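Local structure of putative oxidoreductase (Magnetospirillum magnetotacticum, 3C1A) at residues Arg12-Ala18 and Glu71-Thr77; Phe131-Glu136 and Glu277-Ala283; Met168-Gly173 and Arg223-Thr227; Leu181-Asp187 and Arg306-Val310. The protein is a putative oxidoreductase of the GFO/IDH/MocA family that probably binds NAD(H) or NADP(H) in its Rossmann domain; its substrate is not known. All coordinates share one frame; numbering follows the deposited sequence.

Contact 1 (Arg12-Ala18 and Glu71-Thr77)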
loop_
_atom_site.group_PDB
_atom_site.type_symbol
_atom_site.label_atom_id
_atom_site.label_comp_id
_atom_site.label_asym_id
_atom_site.label_seq_id
_atom_site.Cartn_x
_atom_site.Cartn_y
_atom_site.Cartn_z
ATOM N N ARG A 12 -1.218 9.275 -20.652
ATOM C CA ARG A 12 0.163 9.712 -20.587
ATOM C C ARG A 12 0.570 9.923 -19.137
ATOM O O ARG A 12 0.113 10.839 -18.492
ATOM C CB ARG A 12 0.323 10.940 -21.465
ATOM C CG ARG A 12 -0.119 10.645 -22.936
ATOM C CD ARG A 12 -0.029 11.879 -23.802
ATOM N NE ARG A 12 -0.960 12.920 -23.374
ATOM C CZ ARG A 12 -2.242 12.974 -23.737
ATOM N NH1 ARG A 12 -2.788 12.053 -24.532
ATOM N NH2 ARG A 12 -3.006 13.955 -23.287
ATOM N N LEU A 13 1.396 9.014 -18.648
ATOM C CA LEU A 13 1.859 8.993 -17.279
ATOM C C LEU A 13 3.271 9.443 -17.156
ATOM O O LEU A 13 4.075 9.236 -18.046
ATOM C CB LEU A 13 1.780 7.582 -16.689
ATOM C CG LEU A 13 0.448 6.870 -16.664
ATOM C CD1 LEU A 13 0.641 5.450 -16.041
ATOM C CD2 LEU A 13 -0.572 7.693 -15.909
ATOM N N ALA A 14 3.579 10.057 -16.018
ATOM C CA ALA A 14 4.955 10.379 -15.695
ATOM C C ALA A 14 5.282 9.821 -14.308
ATOM O O ALA A 14 4.396 9.670 -13.466
ATOM C CB ALA A 14 5.187 11.885 -15.752
ATOM N N LEU A 15 6.555 9.497 -14.091
ATOM C CA LEU A 15 6.999 8.910 -12.840
ATOM C C LEU A 15 8.057 9.794 -12.183
ATOM O O LEU A 15 9.036 10.248 -12.838
ATOM C CB LEU A 15 7.551 7.512 -13.111
ATOM C CG LEU A 15 8.222 6.735 -11.972
ATOM C CD1 LEU A 15 7.240 6.530 -10.835
ATOM C CD2 LEU A 15 8.756 5.403 -12.498
ATOM N N ILE A 16 7.826 10.122 -10.916
ATOM C CA ILE A 16 8.794 10.861 -10.175
ATOM C C ILE A 16 9.287 9.831 -9.156
ATOM O O ILE A 16 8.519 9.392 -8.291
ATOM C CB ILE A 16 8.233 12.128 -9.520
ATOM C CG1 ILE A 16 7.706 13.092 -10.603
ATOM C CG2 ILE A 16 9.318 12.752 -8.661
ATOM C CD1 ILE A 16 6.790 14.172 -10.099
ATOM N N GLY A 17 10.545 9.421 -9.300
ATOM C CA GLY A 17 11.122 8.344 -8.494
ATOM C C GLY A 17 12.407 8.760 -7.831
ATOM O O GLY A 17 13.187 9.512 -8.400
ATOM N N ALA A 18 12.628 8.294 -6.610
ATOM C CA ALA A 18 13.909 8.490 -5.938
ATOM C C ALA A 18 14.154 7.312 -5.014
ATOM O O ALA A 18 13.220 6.798 -4.390
ATOM C CB ALA A 18 13.915 9.796 -5.153
ATOM N N GLU A 71 -0.755 13.461 -18.250
ATOM C CA GLU A 71 -2.122 13.408 -17.712
ATOM C C GLU A 71 -2.174 13.101 -16.202
ATOM O O GLU A 71 -3.113 13.511 -15.518
ATOM C CB GLU A 71 -2.932 12.381 -18.479
ATOM C CG GLU A 71 -3.176 12.813 -19.911
ATOM C CD GLU A 71 -4.046 11.862 -20.671
ATOM O OE1 GLU A 71 -5.280 12.033 -20.643
ATOM O OE2 GLU A 71 -3.484 10.974 -21.334
ATOM N N ALA A 72 -1.173 12.365 -15.712
ATOM C CA ALA A 72 -1.161 11.817 -14.356
ATOM C C ALA A 72 0.271 11.540 -13.920
ATOM O O ALA A 72 1.123 11.261 -14.746
ATOM C CB ALA A 72 -2.007 10.508 -14.299
ATOM N N VAL A 73 0.520 11.654 -12.614
ATOM C CA VAL A 73 1.860 11.502 -12.030
ATOM C C VAL A 73 1.870 10.361 -11.000
ATOM O O VAL A 73 1.007 10.324 -10.118
ATOM C CB VAL A 73 2.328 12.808 -11.318
ATOM C CG1 VAL A 73 3.760 12.666 -10.827
ATOM C CG2 VAL A 73 2.190 14.037 -12.252
ATOM N N ILE A 74 2.833 9.441 -11.123
ATOM C CA ILE A 74 3.101 8.462 -10.100
ATOM C C ILE A 74 4.265 8.982 -9.209
ATOM O O ILE A 74 5.380 9.273 -9.703
ATOM C CB ILE A 74 3.474 7.107 -10.736
ATOM C CG1 ILE A 74 2.374 6.649 -11.715
ATOM C CG2 ILE A 74 3.777 6.042 -9.674
ATOM C CD1 ILE A 74 2.588 5.215 -12.277
ATOM N N ILE A 75 4.003 9.142 -7.919
ATOM C CA ILE A 75 4.981 9.660 -6.995
ATOM C C ILE A 75 5.541 8.465 -6.162
ATOM O O ILE A 75 4.890 7.955 -5.243
ATOM C CB ILE A 75 4.350 10.826 -6.115
ATOM C CG1 ILE A 75 3.915 11.989 -7.024
ATOM C CG2 ILE A 75 5.314 11.322 -5.107
ATOM C CD1 ILE A 75 2.915 12.951 -6.374
ATOM N N ALA A 76 6.749 8.024 -6.524
ATOM C CA ALA A 76 7.447 6.933 -5.860
ATOM C C ALA A 76 8.779 7.445 -5.266
ATOM O O ALA A 76 9.851 6.994 -5.624
ATOM C CB ALA A 76 7.647 5.808 -6.846
ATOM N N THR A 77 8.679 8.435 -4.380
ATOM C CA THR A 77 9.818 9.071 -3.726
ATOM C C THR A 77 9.802 8.691 -2.213
ATOM O O THR A 77 8.842 8.088 -1.741
ATOM C CB THR A 77 9.770 10.633 -3.910
ATOM O OG1 THR A 77 8.569 11.170 -3.344
ATOM C CG2 THR A 77 9.855 11.050 -5.392
HETATM O O HOH W 1 -6.329 13.426 -23.167
#

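Contact 2 (Phe131-Glu136 and Glu277-Ala283)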
loop_
_atom_site.group_PDB
_atom_site.type_symbol
_atom_site.label_atom_id
_atom_site.label_comp_id
_atom_site.label_asym_id
_atom_site.label_seq_id
_atom_site.Cartn_x
_atom_site.Cartn_y
_atom_site.Cartn_z
ATOM N N PHE A 131 -5.226 -3.833 -4.174
ATOM C CA PHE A 131 -5.291 -4.107 -5.600
ATOM C C PHE A 131 -4.937 -5.567 -5.890
ATOM O O PHE A 131 -4.671 -5.928 -7.027
ATOM C CB PHE A 131 -4.288 -3.191 -6.345
ATOM C CG PHE A 131 -4.604 -1.736 -6.234
ATOM C CD1 PHE A 131 -5.568 -1.152 -7.052
ATOM C CD2 PHE A 131 -3.962 -0.942 -5.296
ATOM C CE1 PHE A 131 -5.852 0.204 -6.967
ATOM C CE2 PHE A 131 -4.248 0.428 -5.223
ATOM C CZ PHE A 131 -5.205 0.984 -6.044
ATOM N N ASN A 132 -4.877 -6.399 -4.852
ATOM C CA ASN A 132 -4.518 -7.803 -5.007
ATOM C C ASN A 132 -5.778 -8.619 -5.270
ATOM O O ASN A 132 -6.714 -8.567 -4.472
ATOM C CB ASN A 132 -3.830 -8.261 -3.717
ATOM C CG ASN A 132 -3.344 -9.697 -3.783
ATOM O OD1 ASN A 132 -3.657 -10.439 -4.716
ATOM N ND2 ASN A 132 -2.615 -10.113 -2.756
ATOM N N PRO A 133 -5.834 -9.385 -6.385
ATOM C CA PRO A 133 -7.031 -10.226 -6.553
ATOM C C PRO A 133 -7.370 -11.207 -5.409
ATOM O O PRO A 133 -8.525 -11.531 -5.227
ATOM C CB PRO A 133 -6.728 -11.003 -7.846
ATOM C CG PRO A 133 -5.813 -10.075 -8.595
ATOM C CD PRO A 133 -4.923 -9.504 -7.547
ATOM N N ALA A 134 -6.386 -11.650 -4.644
ATOM C CA ALA A 134 -6.644 -12.515 -3.518
ATOM C C ALA A 134 -7.431 -11.789 -2.399
ATOM O O ALA A 134 -8.285 -12.398 -1.762
ATOM C CB ALA A 134 -5.324 -13.079 -2.987
ATOM N N TRP A 135 -7.150 -10.495 -2.178
ATOM C CA TRP A 135 -7.810 -9.690 -1.143
ATOM C C TRP A 135 -9.246 -9.412 -1.565
ATOM O O TRP A 135 -10.183 -9.526 -0.779
ATOM C CB TRP A 135 -7.043 -8.381 -0.902
ATOM C CG TRP A 135 -7.715 -7.504 0.091
ATOM C CD1 TRP A 135 -8.255 -6.296 -0.134
ATOM C CD2 TRP A 135 -7.912 -7.789 1.476
ATOM N NE1 TRP A 135 -8.790 -5.788 1.029
ATOM C CE2 TRP A 135 -8.592 -6.700 2.031
ATOM C CE3 TRP A 135 -7.597 -8.882 2.300
ATOM C CZ2 TRP A 135 -8.974 -6.674 3.353
ATOM C CZ3 TRP A 135 -7.968 -8.846 3.612
ATOM C CH2 TRP A 135 -8.653 -7.756 4.130
ATOM N N GLU A 136 -9.397 -9.080 -2.837
ATOM C CA GLU A 136 -10.707 -8.917 -3.439
ATOM C C GLU A 136 -11.552 -10.204 -3.322
ATOM O O GLU A 136 -12.732 -10.141 -2.973
ATOM C CB GLU A 136 -10.546 -8.456 -4.889
ATOM C CG GLU A 136 -9.882 -7.059 -5.010
ATOM C CD GLU A 136 -9.437 -6.706 -6.419
ATOM O OE1 GLU A 136 -9.879 -7.377 -7.369
ATOM O OE2 GLU A 136 -8.629 -5.760 -6.577
ATOM N N GLU A 277 -3.668 -11.876 -11.978
ATOM C CA GLU A 277 -3.119 -10.563 -12.268
ATOM C C GLU A 277 -2.266 -10.123 -11.094
ATOM O O GLU A 277 -2.650 -10.291 -9.935
ATOM C CB GLU A 277 -4.199 -9.526 -12.578
ATOM C CG GLU A 277 -3.617 -8.158 -12.947
ATOM C CD GLU A 277 -4.653 -7.148 -13.390
ATOM O OE1 GLU A 277 -5.817 -7.268 -13.001
ATOM O OE2 GLU A 277 -4.309 -6.226 -14.150
HETATM N N MSE A 278 -1.088 -9.580 -11.387
HETATM C CA MSE A 278 -0.234 -9.066 -10.334
HETATM C C MSE A 278 -0.803 -7.813 -9.677
HETATM O O MSE A 278 -1.335 -6.936 -10.341
HETATM C CB MSE A 278 1.173 -8.825 -10.828
HETATM C CG MSE A 278 2.030 -10.027 -10.521
HETATM SE SE MSE A 278 3.791 -9.428 -10.615
HETATM C CE MSE A 278 3.847 -9.274 -12.297
ATOM N N PRO A 279 -0.751 -7.747 -8.343
ATOM C CA PRO A 279 -1.326 -6.563 -7.715
ATOM C C PRO A 279 -0.855 -5.230 -8.289
ATOM O O PRO A 279 -1.691 -4.363 -8.545
ATOM C CB PRO A 279 -0.922 -6.711 -6.243
ATOM C CG PRO A 279 -0.793 -8.197 -6.053
ATOM C CD PRO A 279 -0.260 -8.720 -7.355
ATOM N N LEU A 280 0.454 -5.040 -8.473
ATOM C CA LEU A 280 0.941 -3.750 -8.974
ATOM C C LEU A 280 0.468 -3.487 -10.396
ATOM O O LEU A 280 0.211 -2.347 -10.773
ATOM C CB LEU A 280 2.458 -3.646 -8.876
ATOM C CG LEU A 280 3.118 -2.353 -9.332
ATOM C CD1 LEU A 280 2.605 -1.210 -8.504
ATOM C CD2 LEU A 280 4.642 -2.484 -9.219
ATOM N N THR A 281 0.394 -4.529 -11.205
ATOM C CA THR A 281 -0.145 -4.376 -12.533
ATOM C C THR A 281 -1.588 -3.889 -12.444
ATOM O O THR A 281 -1.962 -2.939 -13.136
ATOM C CB THR A 281 -0.026 -5.668 -13.346
ATOM O OG1 THR A 281 1.359 -6.035 -13.465
ATOM C CG2 THR A 281 -0.645 -5.484 -14.706
ATOM N N ARG A 282 -2.374 -4.483 -11.541
ATOM C CA ARG A 282 -3.744 -4.055 -11.300
ATOM C C ARG A 282 -3.874 -2.632 -10.852
ATOM O O ARG A 282 -4.721 -1.919 -11.360
ATOM C CB ARG A 282 -4.395 -4.945 -10.257
ATOM C CG ARG A 282 -5.905 -4.766 -10.124
ATOM C CD ARG A 282 -6.500 -6.016 -9.511
ATOM N NE ARG A 282 -7.906 -5.820 -9.227
ATOM C CZ ARG A 282 -8.890 -6.259 -9.998
ATOM N NH1 ARG A 282 -8.648 -6.934 -11.120
ATOM N NH2 ARG A 282 -10.141 -6.017 -9.638
ATOM N N ALA A 283 -3.040 -2.221 -9.884
ATOM C CA ALA A 283 -3.017 -0.837 -9.383
ATOM C C ALA A 283 -2.810 0.214 -10.479
ATOM O O ALA A 283 -3.585 1.174 -10.588
ATOM C CB ALA A 283 -1.935 -0.695 -8.315
#

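Contact 3 (Met168-Gly173 and Arg223-Thr227)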
loop_
_atom_site.group_PDB
_atom_site.type_symbol
_atom_site.label_atom_id
_atom_site.label_comp_id
_atom_site.label_asym_id
_atom_site.label_seq_id
_atom_site.Cartn_x
_atom_site.Cartn_y
_atom_site.Cartn_z
HETATM N N MSE A 168 10.064 0.826 10.200
HETATM C CA MSE A 168 9.259 -0.367 9.880
HETATM C C MSE A 168 7.765 -0.155 10.184
HETATM O O MSE A 168 6.928 -0.531 9.392
HETATM C CB MSE A 168 9.798 -1.566 10.688
HETATM C CG MSE A 168 8.974 -2.789 10.589
HETATM SE SE MSE A 168 9.770 -4.280 11.468
HETATM C CE MSE A 168 9.576 -3.582 13.345
ATOM N N LEU A 169 7.432 0.460 11.318
ATOM C CA LEU A 169 6.014 0.668 11.712
ATOM C C LEU A 169 5.277 1.375 10.562
ATOM O O LEU A 169 4.182 0.981 10.167
ATOM C CB LEU A 169 5.917 1.496 13.014
ATOM C CG LEU A 169 4.568 1.625 13.745
ATOM C CD1 LEU A 169 4.735 1.394 15.280
ATOM C CD2 LEU A 169 3.877 2.951 13.455
ATOM N N TRP A 170 5.907 2.399 10.000
ATOM C CA TRP A 170 5.281 3.203 8.953
ATOM C C TRP A 170 5.321 2.484 7.644
ATOM O O TRP A 170 4.292 2.339 6.996
ATOM C CB TRP A 170 5.974 4.546 8.813
ATOM C CG TRP A 170 5.563 5.455 9.927
ATOM C CD1 TRP A 170 6.045 5.465 11.196
ATOM C CD2 TRP A 170 4.519 6.423 9.877
ATOM N NE1 TRP A 170 5.391 6.411 11.942
ATOM C CE2 TRP A 170 4.441 7.016 11.158
ATOM C CE3 TRP A 170 3.651 6.854 8.878
ATOM C CZ2 TRP A 170 3.537 8.027 11.454
ATOM C CZ3 TRP A 170 2.743 7.851 9.178
ATOM C CH2 TRP A 170 2.700 8.429 10.447
ATOM N N ASP A 171 6.511 2.069 7.261
ATOM C CA ASP A 171 6.753 1.461 5.957
ATOM C C ASP A 171 5.976 0.147 5.800
ATOM O O ASP A 171 5.126 0.040 4.926
ATOM C CB ASP A 171 8.264 1.297 5.780
ATOM C CG ASP A 171 8.678 0.750 4.431
ATOM O OD1 ASP A 171 7.879 0.696 3.464
ATOM O OD2 ASP A 171 9.864 0.370 4.343
ATOM N N TRP A 172 6.243 -0.841 6.648
ATOM C CA TRP A 172 5.492 -2.097 6.588
ATOM C C TRP A 172 4.104 -1.934 7.163
ATOM O O TRP A 172 3.177 -2.504 6.669
ATOM C CB TRP A 172 6.204 -3.215 7.356
ATOM C CG TRP A 172 7.600 -3.540 6.901
ATOM C CD1 TRP A 172 8.428 -2.780 6.103
ATOM C CD2 TRP A 172 8.361 -4.704 7.264
ATOM N NE1 TRP A 172 9.640 -3.424 5.935
ATOM C CE2 TRP A 172 9.625 -4.597 6.638
ATOM C CE3 TRP A 172 8.088 -5.834 8.028
ATOM C CZ2 TRP A 172 10.603 -5.577 6.769
ATOM C CZ3 TRP A 172 9.064 -6.785 8.165
ATOM C CH2 TRP A 172 10.310 -6.644 7.563
ATOM N N GLY A 173 3.954 -1.142 8.223
ATOM C CA GLY A 173 2.647 -0.998 8.875
ATOM C C GLY A 173 1.548 -0.407 8.001
ATOM O O GLY A 173 0.401 -0.847 8.070
ATOM N N ARG A 223 1.436 -7.989 13.277
ATOM C CA ARG A 223 2.833 -8.220 13.659
ATOM C C ARG A 223 3.809 -7.871 12.514
ATOM O O ARG A 223 3.647 -8.328 11.384
ATOM C CB ARG A 223 3.041 -9.653 14.135
ATOM C CG ARG A 223 4.383 -9.860 14.871
ATOM C CD ARG A 223 4.843 -11.294 14.846
ATOM N NE ARG A 223 6.170 -11.426 15.437
ATOM C CZ ARG A 223 6.971 -12.477 15.256
ATOM N NH1 ARG A 223 6.591 -13.528 14.530
ATOM N NH2 ARG A 223 8.165 -12.489 15.842
ATOM N N LEU A 224 4.797 -7.034 12.859
ATOM C CA LEU A 224 5.904 -6.593 12.000
ATOM C C LEU A 224 7.230 -6.925 12.711
ATOM O O LEU A 224 7.499 -6.414 13.824
ATOM C CB LEU A 224 5.859 -5.081 11.756
ATOM C CG LEU A 224 4.499 -4.411 11.518
ATOM C CD1 LEU A 224 4.564 -2.860 11.576
ATOM C CD2 LEU A 224 3.880 -4.911 10.194
ATOM N N CYS A 225 8.025 -7.756 12.063
ATOM C CA CYS A 225 9.325 -8.207 12.550
ATOM C C CYS A 225 10.371 -8.350 11.429
ATOM O O CYS A 225 10.174 -9.105 10.467
ATOM C CB CYS A 225 9.153 -9.502 13.278
ATOM S SG CYS A 225 10.737 -10.152 13.857
ATOM N N ASN A 226 11.456 -7.576 11.538
ATOM C CA ASN A 226 12.496 -7.531 10.500
ATOM C C ASN A 226 13.738 -8.377 10.851
ATOM O O ASN A 226 14.833 -8.172 10.284
ATOM C CB ASN A 226 12.886 -6.098 10.119
ATOM C CG ASN A 226 13.553 -5.313 11.263
ATOM O OD1 ASN A 226 13.608 -5.780 12.391
ATOM N ND2 ASN A 226 14.048 -4.109 10.957
ATOM N N THR A 227 13.545 -9.366 11.734
ATOM C CA THR A 227 14.616 -10.271 12.125
ATOM C C THR A 227 14.243 -11.742 11.903
ATOM O O THR A 227 14.784 -12.603 12.565
ATOM C CB THR A 227 15.033 -10.010 13.582
ATOM O OG1 THR A 227 13.920 -10.201 14.469
ATOM C CG2 THR A 227 15.532 -8.594 13.758
#

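Contact 4 (Leu181-Asp187 and Arg306-Val310)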
loop_
_atom_site.group_PDB
_atom_site.type_symbol
_atom_site.label_atom_id
_atom_site.label_comp_id
_atom_site.label_asym_id
_atom_site.label_seq_id
_atom_site.Cartn_x
_atom_site.Cartn_y
_atom_site.Cartn_z
ATOM N N LEU A 181 -8.291 -1.465 7.997
ATOM C CA LEU A 181 -9.290 -0.411 7.757
ATOM C C LEU A 181 -10.205 -0.685 6.561
ATOM O O LEU A 181 -11.418 -0.418 6.633
ATOM C CB LEU A 181 -8.644 0.957 7.620
ATOM C CG LEU A 181 -7.737 1.520 8.729
ATOM C CD1 LEU A 181 -7.244 2.963 8.411
ATOM C CD2 LEU A 181 -8.391 1.504 10.093
ATOM N N ASP A 182 -9.662 -1.230 5.487
ATOM C CA ASP A 182 -10.473 -1.620 4.323
ATOM C C ASP A 182 -11.482 -2.735 4.655
ATOM O O ASP A 182 -12.672 -2.636 4.316
ATOM C CB ASP A 182 -9.616 -2.041 3.149
ATOM C CG ASP A 182 -10.449 -2.329 1.924
ATOM O OD1 ASP A 182 -11.185 -1.415 1.470
ATOM O OD2 ASP A 182 -10.362 -3.467 1.425
ATOM N N LEU A 183 -11.021 -3.752 5.369
ATOM C CA LEU A 183 -11.889 -4.816 5.913
ATOM C C LEU A 183 -12.971 -4.319 6.840
ATOM O O LEU A 183 -14.122 -4.731 6.706
ATOM C CB LEU A 183 -11.047 -5.849 6.670
ATOM C CG LEU A 183 -11.721 -7.080 7.314
ATOM C CD1 LEU A 183 -12.437 -7.887 6.240
ATOM C CD2 LEU A 183 -10.746 -7.993 8.115
HETATM N N MSE A 184 -12.617 -3.491 7.817
HETATM C CA MSE A 184 -13.538 -3.152 8.916
HETATM C C MSE A 184 -14.504 -2.032 8.559
HETATM O O MSE A 184 -15.524 -1.919 9.183
HETATM C CB MSE A 184 -12.803 -2.777 10.196
HETATM C CG MSE A 184 -11.943 -3.867 10.802
HETATM SE SE MSE A 184 -12.844 -5.564 11.121
HETATM C CE MSE A 184 -13.573 -5.153 12.895
ATOM N N GLY A 185 -14.171 -1.191 7.586
ATOM C CA GLY A 185 -15.075 -0.133 7.128
ATOM C C GLY A 185 -15.195 1.061 8.048
ATOM O O GLY A 185 -16.095 1.876 7.893
ATOM N N ARG A 186 -14.284 1.169 8.997
ATOM C CA ARG A 186 -14.353 2.200 10.012
ATOM C C ARG A 186 -13.006 2.335 10.650
ATOM O O ARG A 186 -12.115 1.519 10.420
ATOM C CB ARG A 186 -15.382 1.834 11.092
ATOM C CG ARG A 186 -15.225 0.428 11.625
ATOM C CD ARG A 186 -15.954 0.182 12.951
ATOM N NE ARG A 186 -15.244 0.859 14.022
ATOM C CZ ARG A 186 -15.391 0.653 15.320
ATOM N NH1 ARG A 186 -16.257 -0.241 15.809
ATOM N NH2 ARG A 186 -14.642 1.362 16.145
ATOM N N ASP A 187 -12.868 3.331 11.507
ATOM C CA ASP A 187 -11.633 3.543 12.224
ATOM C C ASP A 187 -11.641 2.845 13.595
ATOM O O ASP A 187 -12.675 2.647 14.198
ATOM C CB ASP A 187 -11.400 5.040 12.425
ATOM C CG ASP A 187 -10.917 5.739 11.161
ATOM O OD1 ASP A 187 -10.412 5.071 10.228
ATOM O OD2 ASP A 187 -11.049 6.978 11.110
ATOM N N ARG A 306 -6.365 8.169 6.731
ATOM C CA ARG A 306 -6.800 7.434 7.924
ATOM C C ARG A 306 -5.696 6.472 8.392
ATOM O O ARG A 306 -5.523 6.284 9.589
ATOM C CB ARG A 306 -8.090 6.673 7.643
ATOM C CG ARG A 306 -9.281 7.570 7.358
ATOM C CD ARG A 306 -10.413 6.790 6.687
ATOM N NE ARG A 306 -10.758 5.609 7.457
ATOM C CZ ARG A 306 -11.277 4.488 6.971
ATOM N NH1 ARG A 306 -11.614 4.401 5.696
ATOM N NH2 ARG A 306 -11.527 3.468 7.782
ATOM N N VAL A 307 -4.983 5.857 7.436
ATOM C CA VAL A 307 -3.805 4.986 7.733
ATOM C C VAL A 307 -2.721 5.794 8.443
ATOM O O VAL A 307 -2.118 5.290 9.398
ATOM C CB VAL A 307 -3.176 4.417 6.479
ATOM C CG1 VAL A 307 -1.834 3.766 6.783
ATOM C CG2 VAL A 307 -4.191 3.425 5.727
ATOM N N VAL A 308 -2.438 6.999 7.929
ATOM C CA VAL A 308 -1.458 7.904 8.563
ATOM C C VAL A 308 -1.859 8.267 9.989
ATOM O O VAL A 308 -1.001 8.380 10.907
ATOM C CB VAL A 308 -1.204 9.196 7.732
ATOM C CG1 VAL A 308 -0.426 10.273 8.551
ATOM C CG2 VAL A 308 -0.403 8.910 6.474
ATOM N N ARG A 309 -3.155 8.426 10.205
ATOM C CA ARG A 309 -3.646 8.762 11.556
ATOM C C ARG A 309 -3.363 7.632 12.538
ATOM O O ARG A 309 -2.863 7.847 13.625
ATOM C CB ARG A 309 -5.140 9.101 11.542
ATOM C CG ARG A 309 -5.639 9.475 12.941
ATOM C CD ARG A 309 -7.075 9.935 12.976
ATOM N NE ARG A 309 -7.275 11.142 12.193
ATOM C CZ ARG A 309 -7.910 11.184 11.028
ATOM N NH1 ARG A 309 -8.417 10.084 10.488
ATOM N NH2 ARG A 309 -8.044 12.338 10.396
ATOM N N VAL A 310 -3.630 6.409 12.128
ATOM C CA VAL A 310 -3.434 5.260 12.984
ATOM C C VAL A 310 -1.930 5.049 13.231
ATOM O O VAL A 310 -1.519 4.698 14.328
ATOM C CB VAL A 310 -4.002 3.966 12.325
ATOM C CG1 VAL A 310 -3.595 2.730 13.120
ATOM C CG2 VAL A 310 -5.504 4.028 12.150
HETATM O O HOH W 2 -12.732 1.523 5.641
#

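Contact 1 (Arg12-Ala18 and Glu71-Thr77)
The carboxylate of Glu71 stacks on one face of the Arg12 guanidinium, the two planes 12° apart and OE2 of Glu71 3.3 Å above the centre of the guanidinium plane. No guanidinium N-H points at that oxygen, which makes this salt bridge one of charge alone; NE bonds instead to the carbonyl O of Glu69. OE2 of Glu71 takes its hydrogen bond across the contact from the backbone N of Arg12 (2.9 Å), on the anti side, tilted out of the carboxylate plane, and has a second charged partner in Arg292. Beyond this pair the strands run parallel, 21° apart, the bonds passing from Ala14 N to Ala72 O up to Ala18 N and Ala76 O; the straightest joins Ile16 N to Ile74 O (2.9 Å, 178°). On the face turned to helix 82-91, Ile16 CD1 packs on Val73 CG1 (3.5 Å in one of two Val73 conformers), while Ile16 CG2, anti to the backbone N, lies beside Thr77 CG2 at 3.7 Å. On the opposite face, covered by helix 25-31, Leu15 CD1 meets Ile74 CG2 at 3.7 Å. Strands 11-17 and 72-76 are the central pair of the parallel sheet of an NAD-binding Rossmann fold.

Contact 2 (Phe131-Glu136 and Glu277-Ala283)
Ala283 sets its methyl over one face of the Phe131 ring, CB lying 3.7 Å from the ring centroid in a CH-pi contact displaced toward CG. This is the tight, buried part: the ring reaches it with CG beside the backbone N (chi1 -64°), and the carbonyl O of Phe131 is closed in by carbons, among them Arg282 CD at 3.1 Å, without a hydrogen-bond partner in the model. Asn132 and Pro279 lie side by side, Asn132 CG 3.7 Å from Pro279 CG. Asn132 caps the helix that follows, its OD1 accepting from Ala134 N, while its ND2 bonds to Gln129.

The more open side is polar. In one of two Glu136 conformers, Arg282 gives NE to the syn lone pair of Glu136 OE2 (2.7 Å), the bond tilted from the guanidinium plane; Glu136 OE1 sits over one face of the guanidinium, 2.7 Å from Arg282 NH2. The flat groups are turned 55° apart, and the NE bond is bent, 137° at the hydrogen. A weak bond from Arg282 NH1 to Glu277 OE1 extends the network, and Glu277 pairs with Arg285. A leucine in place of Arg282 would probably leave the Glu136 carboxylate without its countercharge and free to turn. The contact ties the first turns of helices 133-140 and 279-290 together beside strand 123-126, where Trp124 packs on Phe131 and Glu126 on Ala283.

Contact 3 (Met168-Gly173 and Arg223-Thr227)
Trp172 and Leu224 mark the nearest backbone approach (CA to CA 7.0 Å) where helix 168-184 crosses strand 218-225, the short segments' axes 9.3 Å apart at 115°. This is helix-on-sheet packing within the GFO/IDH/MocA C-terminal domain, and no hydrogen bond spans it. Leu224 wedges its two methyls against the helix: CD1 rests on Leu169 CA at 3.8 Å, and CD2 meets Trp172 CB at 4.0 Å. Selenomethionine Met168, with CG anti to the backbone N (chi1 173°), runs past Leu224 in the opposite direction, its SE 4.0 Å from Leu224 CB. Within the helix, Met168 CG also lies over one face of the Trp172 indole. That ring reaches the strand end, its CH2 3.7 Å from Asn226 CB and its plane 86° from the Asn226 amide. Replacing Trp172 by an alanine would probably open a gap beside Met168 CG and Asn226 CB. The Asn226 amide itself is held by strand 204-215, OD1 accepting from Gly207 N and ND2 giving to Glu205 O. At the ring's edge, near its plane, Trp172 CZ3 comes within 3.5 Å of Cys225 O.

Contact 4 (Leu181-Asp187 and Arg306-Val310)
Asp187 and Arg306 join the loop after helix 168-184 to helix 301-314 by a side-on salt bridge, here part of a helix-helix contact between the C-terminal helix and the end of the longer one. The charged group comes first: NE and NH2 of Arg306 both grip one oxygen, Asp187 OD1, the NE bond being 2.8 Å long and 160° at the hydrogen. OD1 lies in the guanidinium plane, but the carboxylate is turned 45° from it, and both nitrogens reach OD1 from the same face of the carboxylate. A bend at chi3 (53°) swings the Arg306 guanidinium to this acceptor. Arg309 NH1, 4.1 Å from Asp187 OD2, adds an opposite charge beyond salt-bridge distance. The apolar group gathers on Leu181, whose CD1 meets Val307 CG2 at 4.1 Å and Val310 CG2 at 4.3 Å and lies over one face of the Arg306 guanidinium. Among the loop's own bonds, Arg186 clasps the carbonyl O of Asp187 with NE and NH2, and NH2 also bridges to Asp189; Gly185, with positive phi, turns the chain out of the helix. Last, a water, too close to Leu181 O for that distance to be trusted, accepts from Arg306 NH1 at 3.1 Å.

In the fold
Contact 1 lies in the Rossmann domain, which probably binds the dinucleotide, its centre about 26 Å from those of contacts 3 and 4, and on the far side of the chain's centre from contact 4. Contact 2, about 20 Å from contact 1 between centres, brings the start of helix 279-290 against the chain just beyond strand 123-126, the last of the Rossmann sheet. Contacts 2 and 4 touch: Trp135 NE1 lies 2.8 Å from Asp182 OD2, a probable hydrogen bond. Contacts 3 and 4 share helix 168-184, and Trp170 packs on Val308. Glycol molecules, probably from the crystallisation liquor, lie with nearest atoms about 3 Å from the Asn132 side chain and about 4 Å from that of Trp172.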